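Local coordinates for protein nucleoside diphosphate kinase (PDB 3MPD) that probably transfers the gamma phosphate of ATP to nucleoside diphosphates by a ping-pong mechanism that passes through a phosphorylated enzyme intermediate, at residues I12-I17 with G72-M77; P44-L49 with D68-M73; M5-I10 with N126-I131; Y35-K40 with V78-D83. One frame throughout, in Å; residues are numbered along the deposited sequence.

Contact 1: residues I12-I17 with G72-M77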
loop_
_atom_site.group_PDB
_atom_site.type_symbol
_atom_site.label_atom_id
_atom_site.label_comp_id
_atom_site.label_asym_id
_atom_site.label_seq_id
_atom_site.Cartn_x
_atom_site.Cartn_y
_atom_site.Cartn_z
ATOM N N ILE A 12 -2.935 9.191 0.942
ATOM C CA ILE A 12 -1.844 9.914 0.289
ATOM C C ILE A 12 -2.421 10.682 -0.899
ATOM O O ILE A 12 -3.037 10.067 -1.797
ATOM C CB ILE A 12 -0.709 8.982 -0.183
ATOM C CG1 ILE A 12 -0.196 8.139 0.990
ATOM C CG2 ILE A 12 0.429 9.803 -0.908
ATOM C CD1 ILE A 12 1.001 7.212 0.617
ATOM N N LYS A 13 -2.202 12.003 -0.900
ATOM C CA LYS A 13 -2.825 12.911 -1.888
ATOM C C LYS A 13 -2.114 12.778 -3.231
ATOM O O LYS A 13 -0.944 12.356 -3.265
ATOM C CB LYS A 13 -2.772 14.366 -1.368
ATOM C CG LYS A 13 -3.551 14.549 -0.053
ATOM C CD LYS A 13 -3.829 16.018 0.258
ATOM C CE LYS A 13 -4.839 16.106 1.410
ATOM N NZ LYS A 13 -4.840 17.503 1.931
ATOM N N PRO A 14 -2.794 13.143 -4.335
ATOM C CA PRO A 14 -2.313 12.796 -5.681
ATOM C C PRO A 14 -0.885 13.250 -5.983
ATOM O O PRO A 14 -0.141 12.517 -6.605
ATOM C CB PRO A 14 -3.306 13.537 -6.615
ATOM C CG PRO A 14 -4.548 13.682 -5.806
ATOM C CD PRO A 14 -4.068 13.915 -4.392
ATOM N N ASP A 15 -0.520 14.462 -5.560
ATOM C CA ASP A 15 0.811 14.975 -5.817
ATOM C C ASP A 15 1.936 14.247 -5.075
ATOM O O ASP A 15 3.054 14.151 -5.596
ATOM C CB ASP A 15 0.877 16.489 -5.571
ATOM C CG ASP A 15 -0.005 17.255 -6.533
ATOM O OD1 ASP A 15 0.132 17.051 -7.762
ATOM O OD2 ASP A 15 -0.857 18.035 -6.069
ATOM N N ALA A 16 1.626 13.710 -3.904
ATOM C CA ALA A 16 2.614 12.966 -3.139
ATOM C C ALA A 16 2.885 11.625 -3.807
ATOM O O ALA A 16 4.011 11.125 -3.753
ATOM C CB ALA A 16 2.151 12.769 -1.679
ATOM N N ILE A 17 1.881 11.062 -4.486
ATOM C CA ILE A 17 2.107 9.854 -5.291
ATOM C C ILE A 17 3.131 10.158 -6.392
ATOM O O ILE A 17 4.099 9.409 -6.608
ATOM C CB ILE A 17 0.778 9.359 -5.982
ATOM C CG1 ILE A 17 -0.316 9.012 -4.952
ATOM C CG2 ILE A 17 1.062 8.177 -6.886
ATOM C CD1 ILE A 17 0.071 7.922 -3.989
ATOM N N GLY A 72 -5.404 13.157 -9.776
ATOM C CA GLY A 72 -4.742 11.875 -9.936
ATOM C C GLY A 72 -5.060 10.862 -8.864
ATOM O O GLY A 72 -5.831 11.130 -7.936
ATOM N N MET A 73 -4.462 9.684 -9.027
ATOM C CA MET A 73 -4.658 8.551 -8.134
ATOM C C MET A 73 -4.223 8.909 -6.717
ATOM O O MET A 73 -3.200 9.610 -6.524
ATOM C CB MET A 73 -3.828 7.385 -8.654
ATOM C CG MET A 73 -4.205 6.006 -8.141
ATOM S SD MET A 73 -2.922 4.868 -8.689
ATOM C CE MET A 73 -1.722 5.038 -7.369
ATOM N N VAL A 74 -5.003 8.441 -5.736
ATOM C CA VAL A 74 -4.652 8.552 -4.324
ATOM C C VAL A 74 -4.440 7.134 -3.818
ATOM O O VAL A 74 -4.960 6.192 -4.418
ATOM C CB VAL A 74 -5.764 9.259 -3.451
ATOM C CG1 VAL A 74 -5.946 10.725 -3.859
ATOM C CG2 VAL A 74 -7.100 8.535 -3.514
ATOM N N LEU A 75 -3.668 6.982 -2.736
ATOM C CA LEU A 75 -3.601 5.711 -1.997
ATOM C C LEU A 75 -4.348 5.812 -0.667
ATOM O O LEU A 75 -3.884 6.478 0.278
ATOM C CB LEU A 75 -2.146 5.239 -1.791
ATOM C CG LEU A 75 -1.924 3.880 -1.088
ATOM C CD1 LEU A 75 -2.543 2.731 -1.903
ATOM C CD2 LEU A 75 -0.431 3.620 -0.852
ATOM N N ALA A 76 -5.505 5.166 -0.614
ATOM C CA ALA A 76 -6.370 5.190 0.557
ATOM C C ALA A 76 -6.081 3.986 1.456
ATOM O O ALA A 76 -6.038 2.847 0.970
ATOM C CB ALA A 76 -7.830 5.182 0.126
ATOM N N MET A 77 -5.916 4.238 2.755
ATOM C CA MET A 77 -5.542 3.186 3.715
ATOM C C MET A 77 -6.310 3.280 5.008
ATOM O O MET A 77 -6.738 4.365 5.413
ATOM C CB MET A 77 -4.030 3.312 4.095
ATOM C CG MET A 77 -3.088 2.989 2.958
ATOM S SD MET A 77 -1.362 3.518 3.186
ATOM C CE MET A 77 -1.470 5.269 2.917
HETATM O O HOH W 1 -1.517 10.780 -8.343
#

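Contact 2: residues P44-L49 with D68-M73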
loop_
_atom_site.group_PDB
_atom_site.type_symbol
_atom_site.label_atom_id
_atom_site.label_comp_id
_atom_site.label_asym_id
_atom_site.label_seq_id
_atom_site.Cartn_x
_atom_site.Cartn_y
_atom_site.Cartn_z
ATOM N N PRO A 44 -10.140 9.679 -7.347
ATOM C CA PRO A 44 -11.315 10.137 -6.613
ATOM C C PRO A 44 -12.412 10.756 -7.513
ATOM O O PRO A 44 -12.109 11.482 -8.460
ATOM C CB PRO A 44 -10.758 11.203 -5.673
ATOM C CG PRO A 44 -9.287 10.896 -5.539
ATOM C CD PRO A 44 -8.906 10.348 -6.889
ATOM N N LYS A 45 -13.661 10.436 -7.192
ATOM C CA LYS A 45 -14.836 10.997 -7.858
ATOM C C LYS A 45 -15.224 12.336 -7.197
ATOM O O LYS A 45 -15.126 12.498 -5.972
ATOM C CB LYS A 45 -16.000 10.005 -7.784
ATOM C CG LYS A 45 -15.851 8.750 -8.657
ATOM C CD LYS A 45 -15.714 9.114 -10.128
ATOM C CE LYS A 45 -16.443 8.126 -11.012
ATOM N NZ LYS A 45 -16.942 8.807 -12.246
ATOM N N ARG A 46 -15.662 13.298 -8.002
ATOM C CA ARG A 46 -16.052 14.604 -7.456
ATOM C C ARG A 46 -17.038 14.511 -6.271
ATOM O O ARG A 46 -16.844 15.159 -5.243
ATOM C CB ARG A 46 -16.621 15.484 -8.560
ATOM C CG ARG A 46 -17.184 16.802 -8.060
ATOM C CD ARG A 46 -17.819 17.565 -9.210
ATOM N NE ARG A 46 -16.785 17.956 -10.164
ATOM C CZ ARG A 46 -15.939 18.971 -9.983
ATOM N NH1 ARG A 46 -16.010 19.729 -8.889
ATOM N NH2 ARG A 46 -15.030 19.239 -10.914
ATOM N N GLU A 47 -18.058 13.671 -6.419
ATOM C CA GLU A 47 -19.121 13.519 -5.424
ATOM C C GLU A 47 -18.575 12.975 -4.112
ATOM O O GLU A 47 -18.937 13.465 -3.046
ATOM C CB GLU A 47 -20.243 12.594 -5.937
ATOM C CG GLU A 47 -20.555 12.732 -7.432
ATOM C CD GLU A 47 -19.618 11.901 -8.328
ATOM O OE1 GLU A 47 -18.713 12.505 -8.959
ATOM O OE2 GLU A 47 -19.788 10.652 -8.400
ATOM N N VAL A 48 -17.728 11.950 -4.187
ATOM C CA VAL A 48 -17.082 11.432 -2.987
ATOM C C VAL A 48 -16.238 12.497 -2.248
ATOM O O VAL A 48 -16.314 12.597 -1.025
ATOM C CB VAL A 48 -16.271 10.134 -3.251
ATOM C CG1 VAL A 48 -15.169 10.361 -4.254
ATOM C CG2 VAL A 48 -15.664 9.591 -1.953
ATOM N N LEU A 49 -15.471 13.302 -2.985
ATOM C CA LEU A 49 -14.661 14.373 -2.373
ATOM C C LEU A 49 -15.507 15.417 -1.640
ATOM O O LEU A 49 -15.162 15.843 -0.532
ATOM C CB LEU A 49 -13.770 15.049 -3.413
ATOM C CG LEU A 49 -12.586 14.195 -3.868
ATOM C CD1 LEU A 49 -11.938 14.825 -5.066
ATOM C CD2 LEU A 49 -11.577 13.976 -2.740
ATOM N N ASP A 68 -8.083 20.020 -6.732
ATOM C CA ASP A 68 -6.740 19.559 -6.392
ATOM C C ASP A 68 -6.718 18.071 -6.026
ATOM O O ASP A 68 -5.733 17.371 -6.302
ATOM C CB ASP A 68 -6.151 20.368 -5.218
ATOM C CG ASP A 68 -5.697 21.786 -5.619
ATOM O OD1 ASP A 68 -5.507 22.072 -6.833
ATOM O OD2 ASP A 68 -5.524 22.620 -4.693
ATOM N N MET A 69 -7.784 17.590 -5.388
ATOM C CA MET A 69 -7.824 16.193 -4.958
ATOM C C MET A 69 -8.250 15.287 -6.113
ATOM O O MET A 69 -8.191 14.073 -5.988
ATOM C CB MET A 69 -8.725 16.007 -3.732
ATOM C CG MET A 69 -8.068 16.443 -2.427
ATOM S SD MET A 69 -6.677 15.372 -2.024
ATOM C CE MET A 69 -7.532 13.855 -1.642
ATOM N N MET A 70 -8.650 15.880 -7.237
ATOM C CA MET A 70 -9.089 15.101 -8.399
ATOM C C MET A 70 -8.018 14.897 -9.484
ATOM O O MET A 70 -8.290 14.244 -10.505
ATOM C CB MET A 70 -10.339 15.730 -9.013
ATOM C CG MET A 70 -11.642 15.077 -8.587
ATOM S SD MET A 70 -12.921 16.298 -8.783
ATOM C CE MET A 70 -13.138 16.361 -10.572
ATOM N N SER A 71 -6.816 15.425 -9.254
ATOM C CA SER A 71 -5.763 15.518 -10.272
ATOM C C SER A 71 -5.008 14.203 -10.492
ATOM O O SER A 71 -4.066 14.137 -11.299
ATOM C CB SER A 71 -4.773 16.649 -9.930
ATOM O OG SER A 71 -3.972 16.342 -8.769
ATOM N N GLY A 72 -5.404 13.157 -9.776
ATOM C CA GLY A 72 -4.742 11.875 -9.936
ATOM C C GLY A 72 -5.060 10.862 -8.864
ATOM O O GLY A 72 -5.831 11.130 -7.936
ATOM N N MET A 73 -4.462 9.684 -9.027
ATOM C CA MET A 73 -4.658 8.551 -8.134
ATOM C C MET A 73 -4.223 8.909 -6.717
ATOM O O MET A 73 -3.200 9.610 -6.524
ATOM C CB MET A 73 -3.828 7.385 -8.654
ATOM C CG MET A 73 -4.205 6.006 -8.141
ATOM S SD MET A 73 -2.922 4.868 -8.689
ATOM C CE MET A 73 -1.722 5.038 -7.369
#

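Contact 3: residues M5-I10 with N126-I131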
loop_
_atom_site.group_PDB
_atom_site.type_symbol
_atom_site.label_atom_id
_atom_site.label_comp_id
_atom_site.label_asym_id
_atom_site.label_seq_id
_atom_site.Cartn_x
_atom_site.Cartn_y
_atom_site.Cartn_z
ATOM N N MET A 5 -9.100 -2.591 17.935
ATOM C CA MET A 5 -8.616 -1.285 18.454
ATOM C C MET A 5 -9.149 -0.126 17.611
ATOM O O MET A 5 -9.878 -0.333 16.632
ATOM C CB MET A 5 -7.074 -1.267 18.503
ATOM C CG MET A 5 -6.474 -2.056 19.689
ATOM S SD MET A 5 -4.643 -2.103 19.733
ATOM C CE MET A 5 -4.251 -3.081 18.285
ATOM N N GLU A 6 -8.777 1.097 17.984
ATOM C CA GLU A 6 -9.168 2.292 17.222
ATOM C C GLU A 6 -8.618 2.225 15.786
ATOM O O GLU A 6 -7.544 1.660 15.549
ATOM C CB GLU A 6 -8.654 3.525 17.967
ATOM C CG GLU A 6 -8.994 4.880 17.387
ATOM C CD GLU A 6 -8.606 6.014 18.336
ATOM O OE1 GLU A 6 -9.182 6.099 19.441
ATOM O OE2 GLU A 6 -7.723 6.828 17.991
ATOM N N ARG A 7 -9.351 2.782 14.829
ATOM C CA ARG A 7 -8.823 2.905 13.457
ATOM C C ARG A 7 -8.889 4.324 12.872
ATOM O O ARG A 7 -9.669 5.165 13.333
ATOM C CB ARG A 7 -9.511 1.930 12.526
ATOM C CG ARG A 7 -10.928 1.720 12.872
ATOM C CD ARG A 7 -11.505 0.573 12.097
ATOM N NE ARG A 7 -12.820 0.994 11.644
ATOM C CZ ARG A 7 -13.525 0.375 10.707
ATOM N NH1 ARG A 7 -13.049 -0.720 10.116
ATOM N NH2 ARG A 7 -14.706 0.865 10.366
ATOM N N THR A 8 -8.070 4.577 11.844
ATOM C CA THR A 8 -7.997 5.901 11.222
ATOM C C THR A 8 -7.824 5.782 9.716
ATOM O O THR A 8 -7.272 4.793 9.216
ATOM C CB THR A 8 -6.883 6.787 11.858
ATOM O OG1 THR A 8 -7.016 8.147 11.415
ATOM C CG2 THR A 8 -5.470 6.271 11.551
ATOM N N PHE A 9 -8.335 6.774 8.997
ATOM C CA PHE A 9 -8.271 6.780 7.551
ATOM C C PHE A 9 -7.137 7.681 7.112
ATOM O O PHE A 9 -7.080 8.845 7.489
ATOM C CB PHE A 9 -9.602 7.243 6.936
ATOM C CG PHE A 9 -9.587 7.257 5.444
ATOM C CD1 PHE A 9 -9.560 6.059 4.733
ATOM C CD2 PHE A 9 -9.560 8.463 4.752
ATOM C CE1 PHE A 9 -9.503 6.046 3.351
ATOM C CE2 PHE A 9 -9.528 8.474 3.356
ATOM C CZ PHE A 9 -9.485 7.259 2.652
ATOM N N ILE A 10 -6.230 7.126 6.325
ATOM C CA ILE A 10 -5.034 7.850 5.888
ATOM C C ILE A 10 -5.010 7.795 4.370
ATOM O O ILE A 10 -5.026 6.713 3.788
ATOM C CB ILE A 10 -3.747 7.190 6.400
ATOM C CG1 ILE A 10 -3.763 7.008 7.937
ATOM C CG2 ILE A 10 -2.493 7.977 5.933
ATOM C CD1 ILE A 10 -3.836 8.343 8.787
ATOM N N ASN A 126 -15.156 10.969 12.340
ATOM C CA ASN A 126 -14.776 11.205 10.944
ATOM C C ASN A 126 -14.014 10.043 10.300
ATOM O O ASN A 126 -14.225 9.740 9.128
ATOM C CB ASN A 126 -14.028 12.527 10.793
ATOM C CG ASN A 126 -14.956 13.734 10.946
ATOM O OD1 ASN A 126 -16.164 13.599 10.890
ATOM N ND2 ASN A 126 -14.379 14.912 11.162
ATOM N N ALA A 127 -13.158 9.374 11.068
ATOM C CA ALA A 127 -12.506 8.159 10.585
ATOM C C ALA A 127 -13.508 7.093 10.109
ATOM O O ALA A 127 -13.317 6.478 9.055
ATOM C CB ALA A 127 -11.640 7.585 11.661
ATOM N N GLU A 128 -14.549 6.856 10.898
ATOM C CA GLU A 128 -15.569 5.839 10.548
ATOM C C GLU A 128 -16.350 6.219 9.286
ATOM O O GLU A 128 -16.531 5.396 8.390
ATOM C CB GLU A 128 -16.514 5.595 11.729
ATOM C CG GLU A 128 -15.798 4.894 12.896
ATOM C CD GLU A 128 -15.129 3.583 12.489
ATOM O OE1 GLU A 128 -15.840 2.676 11.985
ATOM O OE2 GLU A 128 -13.892 3.449 12.688
ATOM N N LYS A 129 -16.768 7.477 9.209
ATOM C CA LYS A 129 -17.407 8.018 8.005
ATOM C C LYS A 129 -16.491 7.901 6.775
ATOM O O LYS A 129 -16.950 7.476 5.719
ATOM C CB LYS A 129 -17.847 9.486 8.225
ATOM C CG LYS A 129 -18.212 10.249 6.940
ATOM C CD LYS A 129 -18.362 11.747 7.174
ATOM C CE LYS A 129 -17.975 12.525 5.925
ATOM N NZ LYS A 129 -18.636 13.838 5.859
ATOM N N GLU A 130 -15.219 8.292 6.913
ATOM C CA GLU A 130 -14.268 8.251 5.797
ATOM C C GLU A 130 -13.973 6.812 5.356
ATOM O O GLU A 130 -13.930 6.536 4.161
ATOM C CB GLU A 130 -12.958 9.000 6.130
ATOM C CG GLU A 130 -13.154 10.533 6.255
ATOM C CD GLU A 130 -12.021 11.239 7.017
ATOM O OE1 GLU A 130 -10.964 10.601 7.307
ATOM O OE2 GLU A 130 -12.177 12.457 7.312
ATOM N N ILE A 131 -13.780 5.905 6.312
ATOM C CA ILE A 131 -13.590 4.489 5.974
ATOM C C ILE A 131 -14.765 3.923 5.151
ATOM O O ILE A 131 -14.538 3.309 4.097
ATOM C CB ILE A 131 -13.300 3.637 7.219
ATOM C CG1 ILE A 131 -11.921 3.999 7.778
ATOM C CG2 ILE A 131 -13.382 2.134 6.893
ATOM C CD1 ILE A 131 -11.683 3.575 9.204
HETATM O O HOH W 2 -12.049 4.584 14.281
#

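Contact 4: residues Y35-K40 with V78-D83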
loop_
_atom_site.group_PDB
_atom_site.type_symbol
_atom_site.label_atom_id
_atom_site.label_comp_id
_atom_site.label_asym_id
_atom_site.label_seq_id
_atom_site.Cartn_x
_atom_site.Cartn_y
_atom_site.Cartn_z
ATOM N N TYR A 35 -1.089 -0.858 12.592
ATOM C CA TYR A 35 -1.317 -2.013 11.740
ATOM C C TYR A 35 -2.072 -1.624 10.494
ATOM O O TYR A 35 -3.202 -1.149 10.593
ATOM C CB TYR A 35 -2.124 -3.085 12.503
ATOM C CG TYR A 35 -1.390 -3.611 13.717
ATOM C CD1 TYR A 35 -0.386 -4.579 13.576
ATOM C CD2 TYR A 35 -1.703 -3.152 15.004
ATOM C CE1 TYR A 35 0.290 -5.066 14.663
ATOM C CE2 TYR A 35 -1.034 -3.644 16.123
ATOM C CZ TYR A 35 -0.028 -4.596 15.939
ATOM O OH TYR A 35 0.631 -5.119 17.018
ATOM N N LEU A 36 -1.475 -1.850 9.324
ATOM C CA LEU A 36 -2.203 -1.651 8.070
ATOM C C LEU A 36 -3.332 -2.674 7.932
ATOM O O LEU A 36 -3.087 -3.882 8.077
ATOM C CB LEU A 36 -1.236 -1.752 6.881
ATOM C CG LEU A 36 -1.844 -1.514 5.500
ATOM C CD1 LEU A 36 -2.341 -0.059 5.408
ATOM C CD2 LEU A 36 -0.849 -1.827 4.386
ATOM N N ALA A 37 -4.560 -2.201 7.673
ATOM C CA ALA A 37 -5.753 -3.092 7.525
ATOM C C ALA A 37 -6.476 -3.005 6.181
ATOM O O ALA A 37 -7.252 -3.905 5.828
ATOM C CB ALA A 37 -6.792 -2.861 8.679
ATOM N N ALA A 38 -6.265 -1.915 5.446
ATOM C CA ALA A 38 -6.874 -1.794 4.120
ATOM C C ALA A 38 -6.055 -0.833 3.327
ATOM O O ALA A 38 -5.393 0.022 3.901
ATOM C CB ALA A 38 -8.336 -1.304 4.205
ATOM N N SER A 39 -6.140 -0.976 2.007
ATOM C CA SER A 39 -5.331 -0.262 1.032
ATOM C C SER A 39 -6.091 -0.296 -0.280
ATOM O O SER A 39 -6.652 -1.361 -0.657
ATOM C CB SER A 39 -4.018 -1.005 0.830
ATOM O OG SER A 39 -3.011 -0.125 0.377
ATOM N N LYS A 40 -6.138 0.839 -0.974
ATOM C CA LYS A 40 -6.833 0.914 -2.247
ATOM C C LYS A 40 -6.306 2.111 -3.030
ATOM O O LYS A 40 -6.213 3.209 -2.490
ATOM C CB LYS A 40 -8.369 1.053 -2.030
ATOM C CG LYS A 40 -9.190 1.045 -3.303
ATOM C CD LYS A 40 -10.697 1.225 -3.047
ATOM C CE LYS A 40 -11.440 1.197 -4.385
ATOM N NZ LYS A 40 -12.659 2.085 -4.455
ATOM N N VAL A 78 -6.395 2.147 5.689
ATOM C CA VAL A 78 -6.844 2.114 7.067
ATOM C C VAL A 78 -5.706 1.572 7.922
ATOM O O VAL A 78 -5.110 0.543 7.608
ATOM C CB VAL A 78 -8.108 1.231 7.254
ATOM C CG1 VAL A 78 -8.610 1.280 8.719
ATOM C CG2 VAL A 78 -9.209 1.663 6.289
ATOM N N TRP A 79 -5.407 2.292 8.998
ATOM C CA TRP A 79 -4.377 1.896 9.945
ATOM C C TRP A 79 -5.036 1.740 11.311
ATOM O O TRP A 79 -5.835 2.584 11.715
ATOM C CB TRP A 79 -3.255 2.949 9.993
ATOM C CG TRP A 79 -2.362 2.939 8.794
ATOM C CD1 TRP A 79 -2.576 3.587 7.596
ATOM C CD2 TRP A 79 -1.102 2.240 8.650
ATOM N NE1 TRP A 79 -1.512 3.349 6.733
ATOM C CE2 TRP A 79 -0.601 2.535 7.351
ATOM C CE3 TRP A 79 -0.357 1.401 9.486
ATOM C CZ2 TRP A 79 0.603 2.014 6.873
ATOM C CZ3 TRP A 79 0.842 0.890 9.016
ATOM C CH2 TRP A 79 1.308 1.189 7.708
ATOM N N VAL A 80 -4.708 0.646 12.004
ATOM C CA VAL A 80 -5.372 0.293 13.265
ATOM C C VAL A 80 -4.352 0.219 14.393
ATOM O O VAL A 80 -3.201 -0.198 14.178
ATOM C CB VAL A 80 -6.075 -1.084 13.126
ATOM C CG1 VAL A 80 -6.682 -1.571 14.460
ATOM C CG2 VAL A 80 -7.158 -1.006 12.056
ATOM N N GLY A 81 -4.780 0.606 15.591
ATOM C CA GLY A 81 -3.977 0.458 16.801
ATOM C C GLY A 81 -4.448 1.414 17.871
ATOM O O GLY A 81 -5.273 2.293 17.581
ATOM N N LYS A 82 -3.948 1.230 19.104
ATOM C CA LYS A 82 -4.279 2.108 20.247
ATOM C C LYS A 82 -4.013 3.566 19.900
ATOM O O LYS A 82 -2.961 3.884 19.383
ATOM C CB LYS A 82 -3.499 1.719 21.508
ATOM C CG LYS A 82 -4.094 0.480 22.220
ATOM C CD LYS A 82 -3.264 0.008 23.412
ATOM C CE LYS A 82 -3.804 -1.319 23.979
ATOM N NZ LYS A 82 -2.991 -1.849 25.112
ATOM N N ASP A 83 -4.991 4.434 20.179
ATOM C CA ASP A 83 -4.904 5.871 19.863
ATOM C C ASP A 83 -4.539 6.157 18.389
ATOM O O ASP A 83 -3.878 7.165 18.118
ATOM C CB ASP A 83 -3.881 6.625 20.768
ATOM C CG ASP A 83 -4.084 6.389 22.254
ATOM O OD1 ASP A 83 -5.079 6.866 22.836
ATOM O OD2 ASP A 83 -3.196 5.754 22.875
#

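Contact 1: residues I12-I17 with G72-M77
Across the contact, Met73 O is held by one short water bond, a CA-H...O contact and an apolar branch packed against it. A single water donates to it at 2.7 Å from Met73 O and also donates to Pro14 O, joining the first turn of helix 14-18 to the chain entering strand 74-80. Pro14 CA supplies the CA-H...O contact, with 151° at the hydrogen. CG1 of Ile17 presses against the same oxygen; chi1 of -60° sets that branch beside the backbone N and anti to the carbonyl carbon. From there CD1 reaches Leu75, whose side chain it crosses at about a right angle.

Ile12 and Leu75 form an antiparallel hydrogen-bonded pair. Ile12 N donates to Leu75 O at 2.9 Å, from above the carbonyl plane, whereas Leu75 N gives a longer bond of 3.3 Å to Ile12 O, lying on a lone pair. Their side chains run side by side on one face of the sheet, meeting through Ile12 CD1 and Leu75 CD2, and Met77 CE crosses obliquely to touch Ile12 CG1 at 3.7 Å. Val74 turns to the other face, where its CG1 lies 3.7 Å from Pro14 CD.

Lys13, the N-cap residue of helix 14-18, points away from strand 74-80 and bonds through NZ to Asn116 OD1, near His119. By similarity Lys13 and Asn116 bind ATP and His119 is the phosphorylated residue; main-chain bonds at Ile12 and the packing of Pro14 and Ile17 flank Lys13, and probably help to place a side chain whose charge would serve the nucleotide phosphates.

Contact 2: residues P44-L49 with D68-M73
Met70 has an unusual chi1 of -98°, but an extended chi2 and a bend at chi3 (74°) carry its thioether over the first turn of helix 46-52. Arg46 comes to meet it with CG anti to the backbone N (chi1 174°) and a chain that stays extended until it bends at chi3. The two side chains cross obliquely. Met70 SD sits 4.1 Å above the plane of the Arg46 guanidinium, over its centre, and Met70 CE lies on the same face, 3.5 Å from Arg46 NH2. A soft, polarisable group lies along a flat cation, while the charge is answered by Glu67, which forms a salt bridge with Arg46 NH2.

Deeper in, Leu49 points at the chain leaving helix 62-69 and divides its two methyls between neighbouring methionines. Leu49 CD1 meets Met70 CG at 3.5 Å, and Leu49 CD2 meets Met69 CB at 3.6 Å. The Pro44 ring packs against the turn, with CG 3.4 Å from Met69 O and CD 3.3 Å from Gly72 O. No hydrogen bond joins the two segments, so the fit depends on apolar surface and on ring carbons set against carbonyl oxygens. Gly72, with positive phi, ends the turn and directs the chain into strand 74-80.

Trp134 of helix 124-134 packs against Pro44 and Leu49 from outside the pair, while Met69 touches Pro14 of helix 14-18, Val74 of strand 74-80 and Lys13, an ATP-binding residue by similarity. The contact joins two helices of the segment linking strands 35-42 and 74-80, at the end of the sheet where strand 74-80 begins.

Contact 3: residues M5-I10 with N126-I131
Close packing and a hydrated ion pair share this strand-helix contact. On the packed side, Ala127 points toward strand 7-12, its CB 3.5 Å from Arg7 O, which allows the segment axes to approach to 7.0 Å at an angle of 57°. Phe9 also points toward the helix, with CG anti to the backbone N and Glu130 O over one face of the ring. Its CB and CD2 meet Glu130, whose carboxylate is steeply turned against the ring; Phe9 CD2 is 3.6 Å from Glu130 OE1. Glu130 OE1 is hydrogen-bonded to Ser121 OG and to His119 NE2, both outside the pair. Glu130 is therefore placed to orient, and perhaps polarise, His119, which by similarity carries the phosphate in the intermediate.

The looser side carries Arg7 and Glu128, both partly exposed. Arg7 grips the carboxylate side-on with two nitrogens: NE donates to Glu128 OE2 at 2.9 Å, almost straight at 173°, and NH2 donates to Glu128 OE1 at 2.7 Å. Both oxygens use their syn lone pairs, and the two planes are only 22° apart. Ile131 lays CD1 over one guanidinium face, offset toward the rim and 3.7 Å from Arg7 NE, so the pair has an apolar floor. A water donates to Arg7 O (2.6 Å) and to Glu128 OE2, bridging strand and helix a second time.

Helix 124-134 thereby lies across strand 7-12, with Ile131 also touching Val78 of strand 74-80 and Phe9 stacking on Trp134 further along the helix. Helix 84-92 packs against Thr8, which points away from helix 124-134.

Contact 4: residues Y35-K40 with V78-D83
The indole of Trp79 carries Leu36 over one face: CD1 stands 3.9 Å from the centroid of the five-membered ring, a CH-pi contact. Leu36 reaches it with CG anti to the backbone N (chi1 -178°), and its CB rests near CZ3 and CH2. Phe29 also meets the Trp79 ring, at about 35° between planes. The Tyr35 ring, on the other side of the sheet, has Val80 O at its edge, 3.4 Å from CD2; its hydroxyl bonds to Asp146. Phe145 meets the Tyr35 ring edge-to-face.

Main-chain bonds join the strands, with a one-residue shift in register between Leu36 and Ala38. Tyr35 N and Val80 O, and Val80 N and Tyr35 O, are each 2.7 Å apart. Val78 O then accepts from Ala37 N at 2.8 Å and, weakly, from Ala38 N, while Val78 N donates to Ala38 O. Two consecutive residues thus face one, and Ala37, with psi near -20°, turns its CB to Val80 CG2. Ser39, beyond the bulge, bonds through OG to Ser39 of the second subunit.

The pattern is a classic beta bulge in an antiparallel pair, within the four-stranded sheet of the ferredoxin-like NDP kinase fold.

Three contacts use the antiparallel sheet ordered 35-42, 74-80, 7-12, 118-120, and contact 2 joins the helices at its end. Strand 74-80 serves contacts 1 and 4, whose centres are about 16 Å apart, and strand 7-12 carries contact 3 before leading into helix 14-18 of contact 1. Contacts 3 and 4, about 9 Å between centres, are joined by backbone pairing of Thr8 with Trp79. Contact 2 shares Gly72 and Met73 with contact 1 and lies farthest from contact 4, about 22 Å between centres. Along the chain, contact 3 spans the other three. Contacts 1 and 3 reach His119 through Lys13 and Glu130, with Met69 of contact 2 nearby, while contacts 1 and 4 touch the second subunit.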